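Local coordinates for uncharacterized protein (Bacteroides uniformis, PDB 4JPQ) that is of unknown function but probably binds carbohydrate, as expected of a beta-sandwich protein of carbohydrate-binding family 9, at residues Glu21-Leu26 / Val158-Val163; Ile62-Lys67 / Gly181-Cys186; Phe92-Glu97 / Tyr103-Asn108; Leu113-Gly118 / Gln129-Met134; His169-Gly172 / Gly176-Met179. All coordinates share one frame; numbering follows the deposited sequence.

How the interactions relate
From the N terminus, residues 21-26 open the longest loop, which interaction 1 closes when helix 23-29 meets strand 152-162. Residues 62-67 follow and wait for 181-186, so interactions 1 and 2 cross along the chain. Interaction 3, a beta hairpin, and interaction 4, where helix 129-134 packs on strand 113-118, both close within these two longer loops. They come in series and are joined by the pairing of strands 102-108 and 113-118. Interaction 5 closes a short loop after interaction 1 has closed, but before 181-186 completes interaction 2. Interaction 2 bridges the interior; 1, 4 and 5 tie helices and a loop to its periphery.

Interaction 1 of 5, residues Glu21-Leu26 / Val158-Val163; sequences EAVPSL and VMVIPV
Val23 makes the larger part of the helix's contact with strand 158-162. It sets its branched side chain against Val158 and Val160, two residues apart on the strand and pointing to the same side. Val23 CB lies 3.7 Å from Val158 CG1. Both methyls of Val23 also lie near that same methyl. Val23 CG2 then extends the contact along the strand, 3.8 Å from Val160 CG2. This branch lies opposite the carbonyl carbon and beside the backbone N, because CG1 takes the position trans to N (chi1 171°). The three valines cross at a slant, and all three are buried.

The packing is looser at Pro24. One edge of its ring, CG and CD, rests near the other methyl of Val158, with Pro24 CD 4.1 Å from Val158 CG2. Pro24 is partly exposed. Glu21 and Ala22 before it and Ser25 after it are exposed. The contact is wholly apolar and small, burying 150 Å² in all.

The helix packs on the face of strand 152-162 that carries Val158 and Val160; this strand runs between strands 61-70 and 136-139. His65 of strand 61-70 touches both Pro24 and Val158, and Trp138 of strand 136-139 touches Val158 and Glu21. Met159 and Ile161 point to the other side of the strand, where they meet Phe105 of strand 102-108.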
# COMPACT_ATOMS: atom_id res chain seq x y z
N GLU A 21 1.51 14.22 -6.31
CA GLU A 21 1.67 15.42 -5.44
C GLU A 21 0.34 16.11 -5.14
O GLU A 21 0.14 16.65 -4.04
CB GLU A 21 2.67 16.44 -6.03
CG GLU A 21 3.19 17.48 -5.02
CD GLU A 21 4.10 18.54 -5.64
OE1 GLU A 21 3.74 19.10 -6.70
OE2 GLU A 21 5.17 18.85 -5.06
N ALA A 22 -0.58 16.07 -6.12
CA ALA A 22 -1.91 16.68 -6.01
C ALA A 22 -2.95 15.87 -5.23
O ALA A 22 -3.98 16.43 -4.87
CB ALA A 22 -2.45 16.96 -7.40
N VAL A 23 -2.69 14.60 -4.95
CA VAL A 23 -3.71 13.74 -4.31
C VAL A 23 -4.16 14.16 -2.89
O VAL A 23 -5.35 14.08 -2.60
CB VAL A 23 -3.30 12.25 -4.36
CG1 VAL A 23 -4.19 11.34 -3.52
CG2 VAL A 23 -3.29 11.76 -5.80
N PRO A 24 -3.23 14.57 -2.01
CA PRO A 24 -3.67 14.95 -0.65
C PRO A 24 -4.70 16.07 -0.64
O PRO A 24 -5.66 16.02 0.15
CB PRO A 24 -2.36 15.35 0.03
CG PRO A 24 -1.36 14.47 -0.63
CD PRO A 24 -1.77 14.46 -2.08
N SER A 25 -4.48 17.06 -1.49
CA SER A 25 -5.42 18.17 -1.66
C SER A 25 -6.76 17.70 -2.22
O SER A 25 -7.81 18.07 -1.72
CB SER A 25 -4.83 19.19 -2.63
OG SER A 25 -5.78 20.16 -2.97
N LEU A 26 -6.71 16.84 -3.23
CA LEU A 26 -7.92 16.27 -3.83
C LEU A 26 -8.76 15.54 -2.79
O LEU A 26 -9.98 15.74 -2.73
CB LEU A 26 -7.54 15.28 -4.94
CG LEU A 26 -8.67 14.67 -5.76
CD1 LEU A 26 -9.45 15.74 -6.48
CD2 LEU A 26 -8.10 13.69 -6.77
N VAL A 158 1.96 8.60 -1.46
CA VAL A 158 0.80 8.45 -2.30
C VAL A 158 1.08 7.51 -3.45
O VAL A 158 2.17 7.53 -4.01
CB VAL A 158 0.38 9.81 -2.89
CG1 VAL A 158 -0.62 9.69 -4.04
CG2 VAL A 158 -0.19 10.68 -1.79
N MSE A 159 0.07 6.71 -3.78
CA MSE A 159 0.09 5.80 -4.91
C MSE A 159 -1.19 6.01 -5.67
O MSE A 159 -2.27 6.02 -5.07
CB MSE A 159 0.15 4.33 -4.47
CG MSE A 159 1.52 3.94 -3.94
SE MSE A 159 1.61 1.99 -3.74
CE MSE A 159 1.35 1.75 -1.80
N VAL A 160 -1.08 6.19 -6.98
CA VAL A 160 -2.23 6.30 -7.90
C VAL A 160 -2.13 5.03 -8.76
O VAL A 160 -1.25 4.93 -9.62
CB VAL A 160 -2.17 7.57 -8.75
CG1 VAL A 160 -3.38 7.67 -9.67
CG2 VAL A 160 -2.06 8.79 -7.86
N ILE A 161 -2.98 4.05 -8.48
CA ILE A 161 -2.93 2.73 -9.13
C ILE A 161 -4.01 2.63 -10.22
O ILE A 161 -5.18 2.46 -9.90
CB ILE A 161 -3.11 1.61 -8.08
CG1 ILE A 161 -1.99 1.67 -7.03
CG2 ILE A 161 -3.11 0.23 -8.74
CD1 ILE A 161 -2.23 0.82 -5.81
N PRO A 162 -3.61 2.75 -11.51
CA PRO A 162 -4.63 2.58 -12.56
C PRO A 162 -5.14 1.15 -12.63
O PRO A 162 -4.40 0.21 -12.33
CB PRO A 162 -3.89 2.94 -13.86
CG PRO A 162 -2.71 3.70 -13.40
CD PRO A 162 -2.31 3.01 -12.14
N VAL A 163 -6.38 1.00 -13.06
CA VAL A 163 -7.03 -0.30 -13.21
C VAL A 163 -6.20 -1.25 -14.13
O VAL A 163 -6.14 -2.46 -13.89
CB VAL A 163 -8.49 -0.07 -13.66
CG1 VAL A 163 -8.57 0.33 -15.14
CG2 VAL A 163 -9.32 -1.28 -13.38

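Interaction 2 of 5, residues Ile62-Lys67 / Gly181-Cys186; sequences ILLHYK and GNFYKC
The strands carrying Leu64 and Tyr66 on one side and Phe183 on the other face each other across the interior without pairing, and their nearest CA atoms, Tyr66 CA and Lys185 CA, are 9.7 Å apart. The gap is spanned by side chains. Phe183 projects toward strand 62-67, with CG opposite its carbonyl carbon (chi1 -49°). The edge of its ring, at CD2 and CE2, does the touching.

Two residues meet that edge. A methyl of Leu64 comes up near the ring plane, with Leu64 CD2 3.7 Å from Phe183 CE2. Beside it the phenol of Tyr66 arrives end first and roughly at right angles to the Phe183 side chain. Tyr66 OH lies in the plane of the Phe183 ring, 3.6 Å from Phe183 CD2.

Phe183 belongs to a larger aromatic cluster. Its ring stacks with Phe53 and meets Trp198 edge-to-face, and Phe92 also packs against it.

The contact is therefore mainly apolar, deep in the core between the two layers of strands. The one polar atom at the interface, Tyr66 OH, is buried. The tyrosine can thus rest its oxygen against an aromatic edge while its hydrogen bond is made elsewhere.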
# COMPACT_ATOMS: atom_id res chain seq x y z
N ILE A 62 -7.26 3.83 -8.42
CA ILE A 62 -7.34 3.78 -6.96
C ILE A 62 -6.32 4.79 -6.44
O ILE A 62 -5.17 4.78 -6.89
CB ILE A 62 -6.94 2.40 -6.38
CG1 ILE A 62 -7.88 1.32 -6.90
CG2 ILE A 62 -6.99 2.43 -4.85
CD1 ILE A 62 -7.46 -0.09 -6.54
N LEU A 63 -6.75 5.60 -5.48
CA LEU A 63 -5.95 6.64 -4.87
C LEU A 63 -5.68 6.28 -3.41
O LEU A 63 -6.63 6.15 -2.63
CB LEU A 63 -6.73 7.96 -4.91
CG LEU A 63 -7.25 8.42 -6.27
CD1 LEU A 63 -7.95 9.76 -6.10
CD2 LEU A 63 -6.13 8.53 -7.30
N LEU A 64 -4.40 6.13 -3.05
CA LEU A 64 -3.96 5.82 -1.68
C LEU A 64 -3.08 6.92 -1.14
O LEU A 64 -2.21 7.41 -1.86
CB LEU A 64 -3.09 4.58 -1.64
CG LEU A 64 -3.69 3.22 -1.84
CD1 LEU A 64 -2.57 2.20 -1.86
CD2 LEU A 64 -4.67 2.92 -0.73
N HIS A 65 -3.26 7.24 0.15
CA HIS A 65 -2.50 8.25 0.85
C HIS A 65 -2.21 7.71 2.25
O HIS A 65 -3.14 7.46 3.00
CB HIS A 65 -3.28 9.57 0.89
CG HIS A 65 -2.56 10.69 1.57
ND1 HIS A 65 -3.16 11.55 2.45
CD2 HIS A 65 -1.26 11.05 1.54
CE1 HIS A 65 -2.28 12.41 2.91
NE2 HIS A 65 -1.11 12.13 2.37
N TYR A 66 -0.93 7.50 2.55
CA TYR A 66 -0.45 7.04 3.84
C TYR A 66 0.24 8.18 4.56
O TYR A 66 0.96 8.96 3.92
CB TYR A 66 0.62 5.97 3.65
CG TYR A 66 0.17 4.66 3.09
CD1 TYR A 66 0.15 4.44 1.71
CD2 TYR A 66 -0.20 3.60 3.93
CE1 TYR A 66 -0.25 3.22 1.17
CE2 TYR A 66 -0.60 2.37 3.41
CZ TYR A 66 -0.62 2.18 2.03
OH TYR A 66 -1.01 0.99 1.49
N LYS A 67 0.07 8.24 5.88
CA LYS A 67 0.78 9.18 6.77
C LYS A 67 1.49 8.34 7.83
O LYS A 67 0.88 7.46 8.42
CB LYS A 67 -0.17 10.16 7.44
CG LYS A 67 -0.74 11.23 6.52
CD LYS A 67 -1.91 11.99 7.16
CE LYS A 67 -1.54 12.76 8.43
NZ LYS A 67 -2.70 13.58 8.89
N GLY A 181 -8.62 -6.87 0.32
CA GLY A 181 -7.23 -6.45 0.49
C GLY A 181 -6.83 -6.11 1.90
O GLY A 181 -7.60 -6.29 2.85
N ASN A 182 -5.60 -5.64 2.05
CA ASN A 182 -5.07 -5.22 3.35
C ASN A 182 -3.97 -4.18 3.14
O ASN A 182 -3.45 -4.02 2.01
CB ASN A 182 -4.56 -6.45 4.13
CG ASN A 182 -4.66 -6.30 5.65
OD1 ASN A 182 -4.74 -5.19 6.19
ND2 ASN A 182 -4.63 -7.43 6.35
N PHE A 183 -3.64 -3.47 4.22
CA PHE A 183 -2.63 -2.41 4.20
C PHE A 183 -1.62 -2.68 5.29
O PHE A 183 -2.00 -3.09 6.38
CB PHE A 183 -3.30 -1.04 4.39
CG PHE A 183 -4.49 -0.82 3.50
CD1 PHE A 183 -5.74 -1.31 3.86
CD2 PHE A 183 -4.36 -0.14 2.28
CE1 PHE A 183 -6.84 -1.13 3.03
CE2 PHE A 183 -5.46 0.04 1.45
CZ PHE A 183 -6.70 -0.46 1.82
N TYR A 184 -0.33 -2.48 4.98
CA TYR A 184 0.74 -2.76 5.93
C TYR A 184 1.84 -1.71 6.01
O TYR A 184 2.07 -0.95 5.06
CB TYR A 184 1.44 -4.09 5.61
CG TYR A 184 0.57 -5.28 5.29
CD1 TYR A 184 -0.29 -5.82 6.23
CD2 TYR A 184 0.67 -5.93 4.04
CE1 TYR A 184 -1.08 -6.94 5.95
CE2 TYR A 184 -0.11 -7.05 3.75
CZ TYR A 184 -0.97 -7.56 4.70
OH TYR A 184 -1.74 -8.66 4.40
N LYS A 185 2.54 -1.74 7.15
CA LYS A 185 3.72 -0.93 7.44
C LYS A 185 4.81 -1.88 7.97
O LYS A 185 4.51 -2.78 8.78
CB LYS A 185 3.42 0.08 8.51
CG LYS A 185 4.61 0.91 8.99
CD LYS A 185 5.09 1.92 7.97
CE LYS A 185 6.34 2.68 8.44
NZ LYS A 185 7.62 1.93 8.35
N CYS A 186 6.05 -1.65 7.55
CA CYS A 186 7.19 -2.45 8.01
C CYS A 186 8.52 -1.78 7.69
O CYS A 186 8.55 -0.69 7.14
CB CYS A 186 7.14 -3.85 7.36
SG CYS A 186 7.42 -3.83 5.59

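Interaction 3 of 5, residues Phe92-Glu97 / Tyr103-Asn108; sequences FFVSPE and YNFECN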
# COMPACT_ATOMS: atom_id res chain seq x y z
N PHE A 92 0.23 -2.18 0.10
CA PHE A 92 -1.17 -2.39 -0.26
C PHE A 92 -1.26 -3.72 -1.00
O PHE A 92 -0.62 -3.89 -2.04
CB PHE A 92 -1.68 -1.26 -1.16
CG PHE A 92 -3.08 -1.47 -1.71
CD1 PHE A 92 -4.15 -1.78 -0.86
CD2 PHE A 92 -3.35 -1.28 -3.07
CE1 PHE A 92 -5.44 -1.94 -1.36
CE2 PHE A 92 -4.64 -1.43 -3.57
CZ PHE A 92 -5.68 -1.76 -2.71
N PHE A 93 -2.02 -4.67 -0.45
CA PHE A 93 -2.22 -6.00 -1.05
C PHE A 93 -3.69 -6.06 -1.42
O PHE A 93 -4.53 -5.65 -0.63
CB PHE A 93 -1.92 -7.11 -0.04
CG PHE A 93 -0.45 -7.44 0.14
CD1 PHE A 93 0.51 -6.45 0.38
CD2 PHE A 93 -0.03 -8.77 0.17
CE1 PHE A 93 1.85 -6.78 0.59
CE2 PHE A 93 1.31 -9.10 0.37
CZ PHE A 93 2.25 -8.10 0.57
N VAL A 94 -4.02 -6.61 -2.60
CA VAL A 94 -5.41 -6.63 -3.08
C VAL A 94 -5.69 -7.70 -4.16
O VAL A 94 -4.87 -7.91 -5.04
CB VAL A 94 -5.81 -5.21 -3.60
CG1 VAL A 94 -4.97 -4.78 -4.80
CG2 VAL A 94 -7.28 -5.11 -3.93
N SER A 95 -6.85 -8.36 -4.04
CA SER A 95 -7.36 -9.36 -5.00
C SER A 95 -8.60 -8.68 -5.60
O SER A 95 -9.57 -8.44 -4.88
CB SER A 95 -7.74 -10.68 -4.31
OG SER A 95 -8.40 -11.58 -5.19
N PRO A 96 -8.60 -8.42 -6.92
CA PRO A 96 -9.69 -7.63 -7.48
C PRO A 96 -10.91 -8.33 -8.08
O PRO A 96 -11.89 -7.62 -8.37
CB PRO A 96 -8.95 -6.89 -8.59
CG PRO A 96 -8.05 -7.95 -9.14
CD PRO A 96 -7.72 -8.88 -8.00
N GLU A 97 -10.89 -9.65 -8.26
CA GLU A 97 -12.00 -10.33 -8.95
C GLU A 97 -12.60 -11.51 -8.17
O GLU A 97 -13.36 -12.29 -8.75
CB GLU A 97 -11.49 -10.84 -10.33
CG GLU A 97 -12.38 -10.58 -11.57
CD GLU A 97 -12.03 -9.27 -12.28
OE1 GLU A 97 -12.48 -8.18 -11.83
OE2 GLU A 97 -11.33 -9.32 -13.33
N TYR A 103 -2.44 -9.12 -5.78
CA TYR A 103 -1.33 -8.23 -6.05
C TYR A 103 -0.81 -7.61 -4.77
O TYR A 103 -1.57 -7.42 -3.83
CB TYR A 103 -1.79 -7.10 -6.96
CG TYR A 103 -2.27 -7.55 -8.31
CD1 TYR A 103 -3.59 -7.94 -8.52
CD2 TYR A 103 -1.39 -7.55 -9.40
CE1 TYR A 103 -4.03 -8.33 -9.78
CE2 TYR A 103 -1.82 -7.93 -10.67
CZ TYR A 103 -3.14 -8.32 -10.86
OH TYR A 103 -3.58 -8.70 -12.10
N ASN A 104 0.48 -7.29 -4.74
CA ASN A 104 1.09 -6.58 -3.62
C ASN A 104 1.88 -5.39 -4.16
O ASN A 104 2.75 -5.56 -5.01
CB ASN A 104 1.97 -7.48 -2.74
CG ASN A 104 3.05 -8.20 -3.51
OD1 ASN A 104 2.76 -8.86 -4.49
ND2 ASN A 104 4.31 -8.08 -3.09
N PHE A 105 1.52 -4.20 -3.67
CA PHE A 105 2.16 -2.95 -4.04
C PHE A 105 2.92 -2.52 -2.80
O PHE A 105 2.29 -2.11 -1.82
CB PHE A 105 1.12 -1.90 -4.41
CG PHE A 105 0.30 -2.25 -5.62
CD1 PHE A 105 -0.81 -3.07 -5.49
CD2 PHE A 105 0.63 -1.75 -6.87
CE1 PHE A 105 -1.58 -3.39 -6.60
CE2 PHE A 105 -0.13 -2.07 -7.98
CZ PHE A 105 -1.23 -2.89 -7.85
N GLU A 106 4.25 -2.63 -2.83
CA GLU A 106 5.10 -2.26 -1.70
C GLU A 106 5.94 -1.09 -2.17
O GLU A 106 6.58 -1.17 -3.21
CB GLU A 106 5.96 -3.46 -1.29
CG GLU A 106 5.15 -4.71 -0.98
CD GLU A 106 5.96 -5.89 -0.47
OE1 GLU A 106 7.11 -5.72 -0.04
OE2 GLU A 106 5.44 -7.03 -0.49
N CYS A 107 5.92 -0.00 -1.40
CA CYS A 107 6.63 1.23 -1.78
C CYS A 107 7.43 1.80 -0.60
O CYS A 107 6.86 1.99 0.49
CB CYS A 107 5.58 2.23 -2.25
SG CYS A 107 6.25 3.56 -3.26
N ASN A 108 8.74 2.00 -0.78
CA ASN A 108 9.55 2.58 0.32
C ASN A 108 9.32 4.08 0.38
O ASN A 108 8.80 4.67 -0.57
CB ASN A 108 11.04 2.20 0.29
CG ASN A 108 11.84 2.83 -0.85
OD1 ASN A 108 11.39 3.71 -1.57
ND2 ASN A 108 13.09 2.37 -0.99
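Backbone bonds join the strands of Phe92-Ser95 and Tyr103-Asn108 in antiparallel register, their axes at 166°. Phe92 and Phe105 form one hydrogen-bonded pair: Phe92 N to Phe105 O is 2.8 Å and Phe105 N to Phe92 O is 2.7 Å. Val94 and Tyr103 form the next, with Val94 N to Tyr103 O at 2.9 Å and Tyr103 N to Val94 O at 2.8 Å. Phe93 and Asn104 lie between them as a non-hydrogen-bonded pair.

The main aromatic contact is a CH-pi interaction. Asn104 CB sits 3.3 Å from the centroid of the Phe93 ring, almost on the ring normal. Asn104 CG sits between the backbone N and the carbonyl carbon (chi1 55°), while CB faces the ring. The end of the Phe93 ring also passes Glu106 OE2, ring and carboxylate planes being nearly parallel. An alanine in place of Phe93 would probably leave Asn104 CB without its aromatic cover and open a gap beside Glu106 OE2.

Polar bonds hold the amide of Asn104. Its ND2 donates to Glu106 OE2 at 3.0 Å, from above the carboxylate plane. Arg124 bonds its OD1, and Gln116 also accepts from ND2.

Apolar contacts fill the opposite face. The side chains of Phe92 and Phe105 lie side by side and point the same way, with Phe92 CD2 3.9 Å from Phe105 CD1. Val94 CG1 approaches the edge of Phe105, and Pro96 CG that of Tyr103, whose hydroxyl bonds His169.

This is a beta hairpin. One face enters the sandwich core. On the other, Phe93 lies about 5 Å (side chain to ligand) from a bound CXS buffer molecule, which may mark a pocket.

Interaction 4 of 5, residues Leu113-Gly118 / Gln129-Met134; sequences LLIQGG and QEVLGM. With SO4 (sulfate ion), chain E.
A single methyl, CD2 of Leu132, carries most of the contact between helix 129-134 and strand 113-118, touching both Leu113 and Ile115. It lies 3.8 Å from the backbone oxygen, Leu113 O. It is also 4.2 Å from the methyl Leu113 CD2. Two residues along the strand, Ile115 CG1 is 4.0 Å from Leu132 CD2. The Ile115 and Leu132 side chains run alongside each other, pointing opposite ways. Leu132 leaves its helix with CG opposite the carbonyl carbon (chi1 -69°), and the branch then carries CD2 over to the strand.

Val131 adds a looser touch, with its CG1 4.3 Å from Ile115 CD1. All four of these residues are buried, and their side-chain contacts are all apolar.

In the fold, strand 113-118 pairs with strand 102-108 of the beta sandwich, and the short helix packs beside it after a connecting loop. The axes cross at 119°, with a closest approach of 9.5 Å. Leu113 and Ile115 point toward the helix; Leu114 between them points away and touches Glu106. Leu113 also reaches Met159 and Cys107, so the helix contact runs on into the interior, where Ile115 touches Phe105.

A sulfate ion, probably from the crystallisation liquor, sits at the N-terminal end of the helix. Gln129 N donates to its O4 over 2.6 Å, nearly straight at 174°. The CB and CG of Gln129 lie alongside the same oxygen. The partial positive charge of a helix N terminus would probably help to hold the anion there.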
# COMPACT_ATOMS: atom_id res chain seq x y z
N LEU A 113 9.17 1.42 -5.86
CA LEU A 113 8.01 0.52 -5.79
C LEU A 113 8.30 -0.89 -6.28
O LEU A 113 9.03 -1.09 -7.25
CB LEU A 113 6.90 1.09 -6.67
CG LEU A 113 5.59 0.35 -6.93
CD1 LEU A 113 4.73 0.26 -5.69
CD2 LEU A 113 4.83 1.04 -8.06
N LEU A 114 7.65 -1.85 -5.62
CA LEU A 114 7.67 -3.27 -5.96
C LEU A 114 6.21 -3.69 -6.17
O LEU A 114 5.34 -3.34 -5.35
CB LEU A 114 8.25 -4.10 -4.83
CG LEU A 114 8.06 -5.63 -4.86
CD1 LEU A 114 8.94 -6.25 -5.93
CD2 LEU A 114 8.37 -6.24 -3.51
N ILE A 115 5.97 -4.43 -7.26
CA ILE A 115 4.66 -5.02 -7.54
C ILE A 115 4.86 -6.46 -7.96
O ILE A 115 5.70 -6.74 -8.81
CB ILE A 115 3.88 -4.35 -8.69
CG1 ILE A 115 3.82 -2.83 -8.56
CG2 ILE A 115 2.44 -4.89 -8.74
CD1 ILE A 115 3.20 -2.14 -9.76
N GLN A 116 4.09 -7.38 -7.37
CA GLN A 116 4.03 -8.75 -7.86
C GLN A 116 2.56 -9.10 -8.04
O GLN A 116 1.67 -8.40 -7.52
CB GLN A 116 4.66 -9.75 -6.92
CG GLN A 116 6.13 -9.60 -6.62
CD GLN A 116 6.46 -10.28 -5.30
OE1 GLN A 116 6.31 -9.70 -4.21
NE2 GLN A 116 6.86 -11.53 -5.38
N GLY A 117 2.31 -10.16 -8.79
CA GLY A 117 0.96 -10.66 -9.08
C GLY A 117 0.92 -12.18 -9.15
O GLY A 117 1.90 -12.80 -9.56
N GLY A 118 -0.19 -12.77 -8.72
CA GLY A 118 -0.37 -14.23 -8.77
C GLY A 118 -1.01 -14.81 -7.53
O GLY A 118 -1.32 -14.09 -6.58
N GLN A 129 8.41 -2.91 -16.38
CA GLN A 129 8.70 -1.46 -16.36
C GLN A 129 7.48 -0.66 -16.79
O GLN A 129 7.16 0.35 -16.16
CB GLN A 129 9.90 -1.10 -17.27
CG GLN A 129 11.29 -1.55 -16.80
CD GLN A 129 11.67 -1.01 -15.41
OE1 GLN A 129 11.18 0.04 -14.97
NE2 GLN A 129 12.53 -1.74 -14.72
N GLU A 130 6.82 -1.12 -17.87
CA GLU A 130 5.59 -0.51 -18.40
C GLU A 130 4.52 -0.39 -17.29
O GLU A 130 3.94 0.68 -17.08
CB GLU A 130 5.07 -1.35 -19.59
CG GLU A 130 3.86 -0.81 -20.36
CD GLU A 130 4.14 0.44 -21.20
OE1 GLU A 130 5.28 0.64 -21.68
OE2 GLU A 130 3.18 1.23 -21.40
N VAL A 131 4.33 -1.49 -16.54
CA VAL A 131 3.34 -1.56 -15.45
C VAL A 131 3.79 -0.73 -14.24
O VAL A 131 2.96 -0.06 -13.61
CB VAL A 131 3.06 -3.03 -15.04
CG1 VAL A 131 2.10 -3.09 -13.85
CG2 VAL A 131 2.49 -3.82 -16.21
N LEU A 132 5.08 -0.78 -13.89
CA LEU A 132 5.62 0.07 -12.81
C LEU A 132 5.42 1.54 -13.16
O LEU A 132 5.07 2.34 -12.28
CB LEU A 132 7.10 -0.22 -12.58
CG LEU A 132 7.41 -1.58 -11.97
CD1 LEU A 132 8.87 -1.96 -12.24
CD2 LEU A 132 7.08 -1.59 -10.47
N GLY A 133 5.64 1.86 -14.45
CA GLY A 133 5.43 3.19 -15.02
C GLY A 133 3.99 3.69 -14.95
O GLY A 133 3.77 4.89 -14.92
N MSE A 134 3.02 2.78 -14.94
CA MSE A 134 1.60 3.14 -14.79
C MSE A 134 1.28 3.69 -13.41
O MSE A 134 0.43 4.58 -13.29
CB MSE A 134 0.66 1.94 -15.02
CG MSE A 134 0.52 1.52 -16.47
SE MSE A 134 -0.34 -0.26 -16.49
CE MSE A 134 0.12 -0.62 -18.38
S SO4 E . 10.63 -5.80 -18.12
O1 SO4 E . 11.79 -6.06 -17.24
O2 SO4 E . 11.08 -5.53 -19.51
O3 SO4 E . 9.70 -6.98 -18.05
O4 SO4 E . 9.95 -4.57 -17.68

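Interaction 5 of 5, residues His169-Gly172 / Gly176-Met179; sequences HSVG and GKTM. With SO4 (sulfate ion), chain F.
Val171 points its side chain toward Lys177 and Met179, and one methyl meets both. Val171 CG1 is 4.3 Å from Lys177 CE and 4.4 Å from the terminal methyl, Met179 CE. Lys177 and Met179 are two residues apart, so their chains leave on the same side and reach across to the valine. Met179, a selenomethionine, stretches its full length to do so and is buried. It also touches Pro96 and Phe219.

Lys177 runs extended as far as CE, then bends at its last torsion (chi4 -47°). The bend turns NZ off the valine toward a sulfate ion, where Lys177 NZ makes a weak bond of 3.2 Å to O1. From the loop, Gly172 N reaches two oxygens of the same sulfate, O4 at 2.7 Å and, weakly, O2 at a similar distance. Ser173 N binds it too.

With a leucine in its place, the ammonium of Lys177 would be gone, and the sulfate would probably be left held by loop amides without that nearby positive charge.

The contact thus has an apolar part, where Val171 meets Met179 and the lysine methylene, and a polar part at the sulfate. Backbone N-H groups and one lysine make a small anion site, here filled by a sulfate probably from the crystallisation liquor.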
# COMPACT_ATOMS: atom_id res chain seq x y z
N HIS A 169 -5.03 -9.27 -15.13
CA HIS A 169 -6.50 -9.18 -15.30
C HIS A 169 -6.92 -8.14 -16.33
O HIS A 169 -6.11 -7.30 -16.73
CB HIS A 169 -7.18 -8.83 -13.96
CG HIS A 169 -7.03 -9.88 -12.91
ND1 HIS A 169 -5.92 -9.99 -12.11
CD2 HIS A 169 -7.86 -10.88 -12.52
CE1 HIS A 169 -6.06 -11.00 -11.28
NE2 HIS A 169 -7.23 -11.56 -11.51
N SER A 170 -8.19 -8.20 -16.74
CA SER A 170 -8.79 -7.23 -17.66
C SER A 170 -9.86 -6.49 -16.87
O SER A 170 -11.05 -6.61 -17.15
CB SER A 170 -9.38 -7.94 -18.88
OG SER A 170 -8.35 -8.51 -19.65
N VAL A 171 -9.43 -5.75 -15.86
CA VAL A 171 -10.34 -5.00 -14.99
C VAL A 171 -10.67 -3.71 -15.75
O VAL A 171 -9.76 -2.97 -16.15
CB VAL A 171 -9.74 -4.72 -13.58
CG1 VAL A 171 -10.80 -4.12 -12.65
CG2 VAL A 171 -9.23 -6.00 -12.95
N GLY A 172 -11.96 -3.46 -15.95
CA GLY A 172 -12.44 -2.32 -16.72
C GLY A 172 -12.63 -1.05 -15.92
O GLY A 172 -11.95 -0.06 -16.17
N GLY A 176 -18.62 0.48 -8.22
CA GLY A 176 -19.45 -0.55 -7.60
C GLY A 176 -18.86 -1.93 -7.36
O GLY A 176 -19.60 -2.83 -6.96
N LYS A 177 -17.55 -2.12 -7.60
CA LYS A 177 -16.91 -3.43 -7.36
C LYS A 177 -16.63 -3.63 -5.89
O LYS A 177 -16.57 -2.65 -5.14
CB LYS A 177 -15.62 -3.63 -8.16
CG LYS A 177 -15.85 -3.79 -9.65
CD LYS A 177 -14.73 -4.58 -10.33
CE LYS A 177 -14.93 -4.76 -11.82
NZ LYS A 177 -16.30 -5.17 -12.23
N THR A 178 -16.51 -4.89 -5.49
CA THR A 178 -16.14 -5.27 -4.13
C THR A 178 -14.85 -6.08 -4.25
O THR A 178 -14.85 -7.15 -4.87
CB THR A 178 -17.24 -6.08 -3.41
OG1 THR A 178 -18.47 -5.34 -3.41
CG2 THR A 178 -16.83 -6.36 -1.97
N MSE A 179 -13.74 -5.55 -3.71
CA MSE A 179 -12.44 -6.23 -3.71
C MSE A 179 -12.06 -6.57 -2.30
O MSE A 179 -12.66 -6.07 -1.35
CB MSE A 179 -11.34 -5.34 -4.29
CG MSE A 179 -11.67 -4.93 -5.72
SE MSE A 179 -10.06 -4.13 -6.56
CE MSE A 179 -10.92 -3.62 -8.25
S SO4 F . -14.75 -5.04 -15.54
O1 SO4 F . -14.56 -6.22 -14.66
O2 SO4 F . -13.90 -5.18 -16.75
O3 SO4 F . -16.16 -4.93 -15.98
O4 SO4 F . -14.40 -3.81 -14.80